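Local coordinates for syndapin (Drosophila melanogaster, PDB 3I2W), which probably binds phospholipid membranes through its dimeric F-BAR domain and takes part in endocytosis and the internalization of plasma membrane proteins, at residues B[73-78]-B[249-254]; B[92-97]-B[234-239]; B[12-17]-B[114-119]. All blocks are in the same frame, centred on the assembly; numbering follows the deposited sequence.

Interaction 1: B[73-78]-B[249-254]; sequences LTESER and PQIYEE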
loop_
_atom_site.group_PDB
_atom_site.type_symbol
_atom_site.label_atom_id
_atom_site.label_comp_id
_atom_site.label_asym_id
_atom_site.label_seq_id
_atom_site.Cartn_x
_atom_site.Cartn_y
_atom_site.Cartn_z
ATOM N N LEU B 73 17.137 -0.515 -9.930
ATOM C CA LEU B 73 16.684 0.836 -9.605
ATOM C C LEU B 73 15.750 1.367 -10.694
ATOM O O LEU B 73 14.783 2.069 -10.422
ATOM C CB LEU B 73 17.882 1.783 -9.410
ATOM C CG LEU B 73 19.107 1.348 -8.552
ATOM C CD1 LEU B 73 20.026 2.503 -8.409
ATOM C CD2 LEU B 73 18.827 0.837 -7.140
ATOM N N THR B 74 16.052 1.045 -11.934
ATOM C CA THR B 74 15.154 1.348 -13.016
ATOM C C THR B 74 13.798 0.629 -12.837
ATOM O O THR B 74 12.790 1.259 -12.990
ATOM C CB THR B 74 15.844 1.040 -14.343
ATOM O OG1 THR B 74 16.628 2.180 -14.682
ATOM C CG2 THR B 74 14.872 0.779 -15.455
ATOM N N GLU B 75 13.809 -0.669 -12.490
ATOM C CA GLU B 75 12.607 -1.458 -12.158
ATOM C C GLU B 75 11.695 -0.742 -11.175
ATOM O O GLU B 75 10.508 -0.558 -11.421
ATOM C CB GLU B 75 12.975 -2.759 -11.499
ATOM C CG GLU B 75 11.808 -3.635 -11.329
ATOM C CD GLU B 75 11.237 -3.769 -9.890
ATOM O OE1 GLU B 75 11.803 -3.255 -8.885
ATOM O OE2 GLU B 75 10.181 -4.471 -9.808
ATOM N N SER B 76 12.256 -0.342 -10.059
ATOM C CA SER B 76 11.478 0.238 -9.039
ATOM C C SER B 76 10.981 1.610 -9.509
ATOM O O SER B 76 10.082 2.196 -8.906
ATOM C CB SER B 76 12.349 0.376 -7.805
ATOM O OG SER B 76 13.343 1.373 -8.025
ATOM N N GLU B 77 11.578 2.161 -10.553
ATOM C CA GLU B 77 11.135 3.469 -10.943
ATOM C C GLU B 77 9.869 3.354 -11.774
ATOM O O GLU B 77 8.897 4.083 -11.591
ATOM C CB GLU B 77 12.266 4.293 -11.574
ATOM C CG GLU B 77 12.885 5.164 -10.466
ATOM C CD GLU B 77 14.104 6.030 -10.836
ATOM O OE1 GLU B 77 14.630 6.691 -9.875
ATOM O OE2 GLU B 77 14.549 6.065 -12.033
ATOM N N ARG B 78 9.888 2.370 -12.644
ATOM C CA ARG B 78 8.801 2.060 -13.488
ATOM C C ARG B 78 7.645 1.553 -12.626
ATOM O O ARG B 78 6.485 1.780 -12.946
ATOM C CB ARG B 78 9.231 0.976 -14.476
ATOM C CG ARG B 78 10.298 1.345 -15.522
ATOM C CD ARG B 78 9.723 1.888 -16.853
ATOM N NE ARG B 78 10.828 2.195 -17.781
ATOM C CZ ARG B 78 11.802 3.096 -17.563
ATOM N NH1 ARG B 78 11.833 3.825 -16.441
ATOM N NH2 ARG B 78 12.743 3.263 -18.483
ATOM N N PRO B 249 4.459 -6.321 -18.061
ATOM C CA PRO B 249 5.358 -7.258 -18.750
ATOM C C PRO B 249 6.621 -6.570 -19.225
ATOM O O PRO B 249 7.702 -7.035 -18.960
ATOM C CB PRO B 249 4.518 -7.745 -19.946
ATOM C CG PRO B 249 3.190 -7.651 -19.464
ATOM C CD PRO B 249 3.159 -6.312 -18.746
ATOM N N GLN B 250 6.484 -5.427 -19.862
ATOM C CA GLN B 250 7.633 -4.781 -20.435
ATOM C C GLN B 250 8.734 -4.380 -19.384
ATOM O O GLN B 250 9.869 -4.704 -19.581
ATOM C CB GLN B 250 7.143 -3.609 -21.226
ATOM C CG GLN B 250 8.217 -2.896 -22.036
ATOM C CD GLN B 250 7.817 -1.440 -22.379
ATOM O OE1 GLN B 250 6.613 -1.078 -22.385
ATOM N NE2 GLN B 250 8.822 -0.606 -22.657
ATOM N N ILE B 251 8.397 -3.685 -18.291
ATOM C CA ILE B 251 9.268 -3.501 -17.131
ATOM C C ILE B 251 10.181 -4.701 -16.776
ATOM O O ILE B 251 11.379 -4.522 -16.650
ATOM C CB ILE B 251 8.431 -3.176 -15.904
ATOM C CG1 ILE B 251 8.050 -1.742 -15.923
ATOM C CG2 ILE B 251 9.206 -3.373 -14.637
ATOM C CD1 ILE B 251 6.632 -1.524 -16.035
ATOM N N TYR B 252 9.607 -5.894 -16.626
ATOM C CA TYR B 252 10.370 -7.099 -16.365
ATOM C C TYR B 252 11.174 -7.578 -17.590
ATOM O O TYR B 252 12.326 -7.867 -17.460
ATOM C CB TYR B 252 9.518 -8.161 -15.648
ATOM C CG TYR B 252 9.141 -7.555 -14.350
ATOM C CD1 TYR B 252 9.950 -7.648 -13.234
ATOM C CD2 TYR B 252 8.042 -6.741 -14.266
ATOM C CE1 TYR B 252 9.627 -6.996 -12.067
ATOM C CE2 TYR B 252 7.727 -6.092 -13.112
ATOM C CZ TYR B 252 8.519 -6.199 -12.032
ATOM O OH TYR B 252 8.134 -5.484 -10.912
ATOM N N GLU B 253 10.593 -7.611 -18.770
ATOM C CA GLU B 253 11.334 -7.940 -19.934
ATOM C C GLU B 253 12.666 -7.135 -19.976
ATOM O O GLU B 253 13.753 -7.675 -20.159
ATOM C CB GLU B 253 10.472 -7.628 -21.168
ATOM C CG GLU B 253 11.231 -7.913 -22.485
ATOM C CD GLU B 253 10.295 -7.856 -23.737
ATOM O OE1 GLU B 253 9.099 -7.346 -23.580
ATOM O OE2 GLU B 253 10.751 -8.314 -24.879
ATOM N N GLU B 254 12.550 -5.835 -19.779
ATOM C CA GLU B 254 13.625 -4.916 -19.982
ATOM C C GLU B 254 14.597 -5.038 -18.846
ATOM O O GLU B 254 15.808 -5.034 -19.018
ATOM C CB GLU B 254 13.066 -3.520 -20.003
ATOM C CG GLU B 254 13.973 -2.511 -19.298
ATOM C CD GLU B 254 13.389 -1.062 -19.145
ATOM O OE1 GLU B 254 12.428 -0.786 -18.396
ATOM O OE2 GLU B 254 13.965 -0.156 -19.745
#

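Interaction 2: B[92-97]-B[234-239]; sequences NDVNSQ and FNVHSC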
loop_
_atom_site.group_PDB
_atom_site.type_symbol
_atom_site.label_atom_id
_atom_site.label_comp_id
_atom_site.label_asym_id
_atom_site.label_seq_id
_atom_site.Cartn_x
_atom_site.Cartn_y
_atom_site.Cartn_z
ATOM N N ASN B 92 -8.704 11.186 -9.825
ATOM C CA ASN B 92 -9.309 12.112 -10.775
ATOM C C ASN B 92 -10.230 11.430 -11.708
ATOM O O ASN B 92 -11.009 12.105 -12.308
ATOM C CB ASN B 92 -8.310 12.903 -11.622
ATOM C CG ASN B 92 -7.047 13.314 -10.862
ATOM O OD1 ASN B 92 -7.127 13.829 -9.768
ATOM N ND2 ASN B 92 -5.878 13.082 -11.464
ATOM N N ASP B 93 -10.120 10.120 -11.906
ATOM C CA ASP B 93 -11.215 9.407 -12.554
ATOM C C ASP B 93 -12.322 9.136 -11.496
ATOM O O ASP B 93 -13.494 9.464 -11.709
ATOM C CB ASP B 93 -10.779 8.103 -13.259
ATOM C CG ASP B 93 -9.867 8.330 -14.536
ATOM O OD1 ASP B 93 -9.804 9.466 -15.105
ATOM O OD2 ASP B 93 -9.217 7.323 -14.979
ATOM N N VAL B 94 -11.968 8.564 -10.355
ATOM C CA VAL B 94 -12.995 8.018 -9.520
ATOM C C VAL B 94 -13.490 9.012 -8.481
ATOM O O VAL B 94 -14.665 9.333 -8.442
ATOM C CB VAL B 94 -12.542 6.714 -8.898
ATOM C CG1 VAL B 94 -13.675 6.081 -8.130
ATOM C CG2 VAL B 94 -12.090 5.772 -9.991
ATOM N N ASN B 95 -12.615 9.539 -7.643
ATOM C CA ASN B 95 -13.152 10.365 -6.606
ATOM C C ASN B 95 -13.964 11.562 -7.128
ATOM O O ASN B 95 -14.990 11.821 -6.611
ATOM C CB ASN B 95 -12.125 10.707 -5.523
ATOM C CG ASN B 95 -12.269 9.829 -4.300
ATOM O OD1 ASN B 95 -13.142 8.973 -4.242
ATOM N ND2 ASN B 95 -11.376 9.984 -3.341
ATOM N N SER B 96 -13.508 12.255 -8.156
ATOM C CA SER B 96 -14.201 13.415 -8.739
ATOM C C SER B 96 -15.604 13.059 -9.212
ATOM O O SER B 96 -16.535 13.886 -9.130
ATOM C CB SER B 96 -13.461 13.860 -9.982
ATOM O OG SER B 96 -13.433 12.725 -10.855
ATOM N N GLN B 97 -15.761 11.848 -9.734
ATOM C CA GLN B 97 -17.067 11.445 -10.175
ATOM C C GLN B 97 -17.994 11.468 -8.986
ATOM O O GLN B 97 -19.039 12.016 -9.059
ATOM C CB GLN B 97 -17.023 10.046 -10.685
ATOM C CG GLN B 97 -16.807 9.899 -12.129
ATOM C CD GLN B 97 -17.013 8.441 -12.530
ATOM O OE1 GLN B 97 -18.078 8.108 -13.033
ATOM N NE2 GLN B 97 -16.044 7.563 -12.247
ATOM N N PHE B 234 -16.763 -0.840 -9.742
ATOM C CA PHE B 234 -16.061 -1.347 -10.925
ATOM C C PHE B 234 -14.999 -0.383 -11.401
ATOM O O PHE B 234 -13.911 -0.790 -11.833
ATOM C CB PHE B 234 -16.998 -1.544 -12.104
ATOM C CG PHE B 234 -17.875 -2.794 -12.028
ATOM C CD1 PHE B 234 -17.331 -4.059 -11.923
ATOM C CD2 PHE B 234 -19.240 -2.695 -12.136
ATOM C CE1 PHE B 234 -18.131 -5.196 -11.882
ATOM C CE2 PHE B 234 -20.043 -3.844 -12.107
ATOM C CZ PHE B 234 -19.481 -5.085 -11.975
ATOM N N ASN B 235 -15.285 0.903 -11.357
ATOM C CA ASN B 235 -14.314 1.854 -11.812
ATOM C C ASN B 235 -13.084 1.746 -10.931
ATOM O O ASN B 235 -11.991 1.802 -11.427
ATOM C CB ASN B 235 -14.879 3.249 -11.727
ATOM C CG ASN B 235 -15.898 3.547 -12.818
ATOM O OD1 ASN B 235 -16.453 4.623 -12.864
ATOM N ND2 ASN B 235 -16.142 2.617 -13.677
ATOM N N VAL B 236 -13.268 1.578 -9.627
ATOM C CA VAL B 236 -12.178 1.400 -8.702
ATOM C C VAL B 236 -11.388 0.193 -9.159
ATOM O O VAL B 236 -10.154 0.285 -9.418
ATOM C CB VAL B 236 -12.658 1.114 -7.289
ATOM C CG1 VAL B 236 -11.484 0.851 -6.420
ATOM C CG2 VAL B 236 -13.358 2.291 -6.718
ATOM N N HIS B 237 -12.094 -0.924 -9.270
ATOM C CA HIS B 237 -11.522 -2.140 -9.756
ATOM C C HIS B 237 -10.634 -1.871 -10.957
ATOM O O HIS B 237 -9.477 -2.106 -10.887
ATOM C CB HIS B 237 -12.642 -3.073 -10.100
ATOM C CG HIS B 237 -12.194 -4.429 -10.537
ATOM N ND1 HIS B 237 -11.842 -4.709 -11.838
ATOM C CD2 HIS B 237 -12.103 -5.596 -9.857
ATOM C CE1 HIS B 237 -11.502 -5.978 -11.927
ATOM N NE2 HIS B 237 -11.655 -6.544 -10.741
ATOM N N SER B 238 -11.142 -1.344 -12.058
ATOM C CA SER B 238 -10.236 -0.898 -13.164
ATOM C C SER B 238 -8.954 -0.233 -12.786
ATOM O O SER B 238 -7.926 -0.485 -13.368
ATOM C CB SER B 238 -10.946 0.067 -14.079
ATOM O OG SER B 238 -11.996 -0.734 -14.532
ATOM N N CYS B 239 -9.032 0.694 -11.851
ATOM C CA CYS B 239 -7.846 1.418 -11.466
ATOM C C CYS B 239 -6.812 0.519 -10.840
ATOM O O CYS B 239 -5.656 0.772 -10.967
ATOM C CB CYS B 239 -8.187 2.471 -10.448
ATOM S SG CYS B 239 -9.182 3.695 -11.086
#

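Interaction 3: B[12-17]-B[114-119]; sequences RTTKRI and KERKDL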
loop_
_atom_site.group_PDB
_atom_site.type_symbol
_atom_site.label_atom_id
_atom_site.label_comp_id
_atom_site.label_asym_id
_atom_site.label_seq_id
_atom_site.Cartn_x
_atom_site.Cartn_y
_atom_site.Cartn_z
ATOM N N ARG B 12 -37.019 6.273 9.411
ATOM C CA ARG B 12 -35.919 5.390 8.998
ATOM C C ARG B 12 -35.697 5.547 7.523
ATOM O O ARG B 12 -34.591 5.699 7.134
ATOM C CB ARG B 12 -36.135 3.942 9.390
ATOM C CG ARG B 12 -36.736 3.850 10.813
ATOM C CD ARG B 12 -36.397 2.590 11.625
ATOM N NE ARG B 12 -37.086 1.396 11.140
ATOM C CZ ARG B 12 -38.335 1.082 11.455
ATOM N NH1 ARG B 12 -39.047 1.873 12.248
ATOM N NH2 ARG B 12 -38.876 -0.026 10.975
ATOM N N THR B 13 -36.735 5.673 6.713
ATOM C CA THR B 13 -36.527 5.823 5.285
ATOM C C THR B 13 -35.922 7.163 4.919
ATOM O O THR B 13 -35.044 7.232 4.055
ATOM C CB THR B 13 -37.794 5.540 4.522
ATOM O OG1 THR B 13 -38.153 4.185 4.760
ATOM C CG2 THR B 13 -37.584 5.663 3.048
ATOM N N THR B 14 -36.387 8.229 5.557
ATOM C CA THR B 14 -35.870 9.521 5.225
ATOM C C THR B 14 -34.447 9.600 5.776
ATOM O O THR B 14 -33.579 10.140 5.126
ATOM C CB THR B 14 -36.733 10.698 5.744
ATOM O OG1 THR B 14 -36.748 10.698 7.157
ATOM C CG2 THR B 14 -38.134 10.560 5.343
ATOM N N LYS B 15 -34.168 9.013 6.938
ATOM C CA LYS B 15 -32.804 9.108 7.460
ATOM C C LYS B 15 -31.865 8.537 6.403
ATOM O O LYS B 15 -30.742 8.999 6.234
ATOM C CB LYS B 15 -32.668 8.404 8.821
ATOM C CG LYS B 15 -31.294 8.379 9.392
ATOM C CD LYS B 15 -31.264 7.998 10.898
ATOM C CE LYS B 15 -29.865 7.377 11.324
ATOM N NZ LYS B 15 -29.549 5.998 10.632
ATOM N N ARG B 16 -32.370 7.574 5.653
ATOM C CA ARG B 16 -31.554 6.850 4.694
ATOM C C ARG B 16 -31.107 7.717 3.507
ATOM O O ARG B 16 -30.065 7.488 2.958
ATOM C CB ARG B 16 -32.245 5.564 4.222
ATOM C CG ARG B 16 -31.446 4.917 3.096
ATOM C CD ARG B 16 -32.127 3.737 2.406
ATOM N NE ARG B 16 -33.392 4.107 1.794
ATOM C CZ ARG B 16 -34.131 3.285 1.061
ATOM N NH1 ARG B 16 -33.699 2.053 0.775
ATOM N NH2 ARG B 16 -35.288 3.700 0.585
ATOM N N ILE B 17 -31.919 8.687 3.108
ATOM C CA ILE B 17 -31.500 9.703 2.188
ATOM C C ILE B 17 -30.214 10.320 2.641
ATOM O O ILE B 17 -29.292 10.391 1.853
ATOM C CB ILE B 17 -32.538 10.840 2.102
ATOM C CG1 ILE B 17 -33.799 10.332 1.466
ATOM C CG2 ILE B 17 -32.054 11.973 1.262
ATOM C CD1 ILE B 17 -34.888 11.310 1.528
ATOM N N LYS B 114 -31.987 19.163 1.757
ATOM C CA LYS B 114 -33.244 19.439 1.194
ATOM C C LYS B 114 -33.945 18.199 0.710
ATOM O O LYS B 114 -35.113 18.060 0.925
ATOM C CB LYS B 114 -33.003 20.411 0.056
ATOM C CG LYS B 114 -34.221 20.923 -0.639
ATOM C CD LYS B 114 -33.810 22.033 -1.568
ATOM C CE LYS B 114 -34.864 22.248 -2.660
ATOM N NZ LYS B 114 -36.182 22.299 -2.004
ATOM N N GLU B 115 -33.257 17.270 0.075
ATOM C CA GLU B 115 -33.915 16.058 -0.332
ATOM C C GLU B 115 -34.514 15.300 0.827
ATOM O O GLU B 115 -35.580 14.714 0.691
ATOM C CB GLU B 115 -33.015 15.165 -1.186
ATOM C CG GLU B 115 -32.616 15.810 -2.544
ATOM C CD GLU B 115 -31.627 16.990 -2.396
ATOM O OE1 GLU B 115 -31.207 17.316 -1.273
ATOM O OE2 GLU B 115 -31.235 17.598 -3.414
ATOM N N ARG B 116 -33.881 15.329 1.985
ATOM C CA ARG B 116 -34.510 14.740 3.173
ATOM C C ARG B 116 -35.725 15.524 3.696
ATOM O O ARG B 116 -36.797 14.969 3.924
ATOM C CB ARG B 116 -33.466 14.594 4.262
ATOM C CG ARG B 116 -33.836 13.624 5.344
ATOM C CD ARG B 116 -32.792 13.650 6.442
ATOM N NE ARG B 116 -33.370 13.131 7.670
ATOM C CZ ARG B 116 -32.707 12.745 8.747
ATOM N NH1 ARG B 116 -31.399 12.787 8.803
ATOM N NH2 ARG B 116 -33.375 12.269 9.762
ATOM N N LYS B 117 -35.550 16.821 3.877
ATOM C CA LYS B 117 -36.561 17.691 4.465
ATOM C C LYS B 117 -37.818 17.679 3.658
ATOM O O LYS B 117 -38.886 17.576 4.216
ATOM C CB LYS B 117 -36.031 19.113 4.477
ATOM C CG LYS B 117 -37.051 20.165 4.814
ATOM C CD LYS B 117 -37.347 20.221 6.303
ATOM C CE LYS B 117 -38.757 20.749 6.601
ATOM N NZ LYS B 117 -38.871 20.819 8.080
ATOM N N ASP B 118 -37.685 17.766 2.331
ATOM C CA ASP B 118 -38.817 17.743 1.438
ATOM C C ASP B 118 -39.604 16.477 1.583
ATOM O O ASP B 118 -40.815 16.505 1.626
ATOM C CB ASP B 118 -38.384 17.834 -0.001
ATOM C CG ASP B 118 -37.943 19.210 -0.404
ATOM O OD1 ASP B 118 -38.240 20.186 0.304
ATOM O OD2 ASP B 118 -37.246 19.337 -1.440
ATOM N N LEU B 119 -38.936 15.344 1.632
ATOM C CA LEU B 119 -39.676 14.119 1.724
ATOM C C LEU B 119 -40.226 13.804 3.085
ATOM O O LEU B 119 -41.065 12.927 3.221
ATOM C CB LEU B 119 -38.827 12.965 1.287
ATOM C CG LEU B 119 -39.212 12.815 -0.136
ATOM C CD1 LEU B 119 -38.411 13.912 -0.860
ATOM C CD2 LEU B 119 -38.712 11.542 -0.462
#

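Interaction 1: B[73-78]-B[249-254]
Glu75 and Tyr252 form the hydrogen bond between the two helices, Tyr252 OH donating to Glu75 OE2 at 2.5 Å on the lone pair away from OE1. Glu75 CG is anti to the backbone N (chi1 -172°) and the chain bends at chi2; carboxylate and phenol ring are turned 67° apart. The other oxygen, OE1, salt-bridges Arg34 of the second subunit, making Glu75 a link between the helix pair and the dimer partner. An alanine here would probably leave both the Tyr252 hydroxyl and the Arg34 charge of the second subunit without their mate. The second polar contact is purely electrostatic: Arg78 NE stands 3.4 Å from Glu254 OE1, which lies well out of the guanidinium plane with no N-H pointing at it. Apolar packing lies between: Ile251 CG1 rests against the aliphatic part of Arg78, 3.8 Å from Arg78 CG, while Ile251 CG2 meets Glu75 CG at 4.2 Å. Methyl CG2 of Thr74 sits on one face of the Arg78 guanidinium, offset toward the rim. With the segment axes 9.9 Å apart and running at 174°, this is antiparallel side-by-side helix packing within one subunit of the F-BAR dimer, the short helix 247-260 lying along helix 63-105.

Interaction 2: B[92-97]-B[234-239]
Val94 reaches from helix 63-105 toward helix 169-240 and meets three of its residues with its two methyls. Val94 CG2 touches Cys239 SG at 3.7 Å and Asn235 CB at 4.1 Å, whereas Val94 CG1 faces Val236 CG2, also 4.1 Å away. With CG1 anti to the backbone N (chi1 -175°) and CG2 beside it, the valine splits its contacts: one methyl serves Val236, the other the Asn235 and Cys239 side. The valine pair meets at about a right angle.

One turn further along the same face, the contact becomes polar. Gln97 NE2 donates to Asn235 OD1 over 3.0 Å in a straight bond, the N-H...O angle being 180°. The acceptor lies in the Gln97 amide plane, and the two amides are nearly coplanar, although their side chains cross at about a right angle.

A second bond sets the Gln97 amide in place: Gln97 NE2 also donates to the backbone carbonyl Asp93 O at 3.2 Å, approaching from above the plane of that carbonyl. The amide nitrogen is thus gripped both by its own helix, at the wider pi-type turn 92-95, and by the facing one, which would limit rotation of the group.

The segment axes approach to 9.7 Å at a crossing angle of -158°. Helix 11-58 packs beside both segments, its Ile31 touching Val94, Asn95 and Val236, while Gln28 O accepts from Asn95 ND2. Ile232 extends the packing along helix 169-240 to Val94 and Gln97. On another side, His237 NE2 bonds to Tyr252 O of the second subunit, whose helix 247-260 lies next to helix 169-240.

Interaction 3: B[12-17]-B[114-119]
Arg116 holds CG anti to its backbone N (chi1 -161°) and runs extended from CG to NE, a shape that carries its guanidinium over the backbone at Thr14 and Lys15. Ile17 places CG1 anti to its carbonyl carbon (chi1 -67°), and its CD1 reaches the backbone of the facing segment. The setting is the antiparallel helical bundle of the F-BAR domain, where the start of helix 114-159 packs on the start of helix 11-58, the segment axes 8.8 Å apart at 160°.

Ile17 supplies the apolar side of the contact. Ile17 CD1 lies 3.6 Å from Glu115 O and close to Arg116 CA, and it reaches Leu119 CB at 4.3 Å. The other branch, Ile17 CG2, rests against Glu115 CB at 4.1 Å. Glu115 turns its carboxylate elsewhere, OE1 accepting from the backbone N of His107.

Arg116 supplies the other side. Arg116 CG comes within 3.5 Å of Thr14 O, and the Thr14 and Arg116 side chains cross at about a right angle. The charged end has two acidic partners near the segments: NH1 forms a salt bridge with Glu18 and NE another with Glu120. Glu120 OE2 also bonds to Thr14 OG1, so one carboxylate ties the arginine to the threonine, and Thr14 OG1 is further paired with Lys11 O. The two salt bridges of Arg116 probably fix the rotation of its guanidinium.

Away from this interface, helix 11-58 meets the second subunit, where Arg16 makes a cation-pi contact with Trp271 of that chain and Thr13 OG1 bonds to its indole NE1. Back at Arg116, Lys15 CA sits over the centre of one guanidinium face, 3.9 Å from Arg116 CZ.

In the fold
From the N terminus, segment 12-17 near the start of helix 11-58 comes first, and its partner 114-119 closes the first loop, spanning helix 63-105 and the small hairpin 108-113. Inside that loop lie 73-78 and 92-97, whose mates come much later, so interaction 3 crosses both others. Helix 169-240 returns to 92-97 in interaction 2; helix 247-260 then reaches 73-78 in interaction 1, which encloses interaction 2. The contacts string along the elongated domain, centres of 1 and 2 about 25 Å apart and of 2 and 3 about 27 Å, tying early helices to later ones, each beside the second subunit.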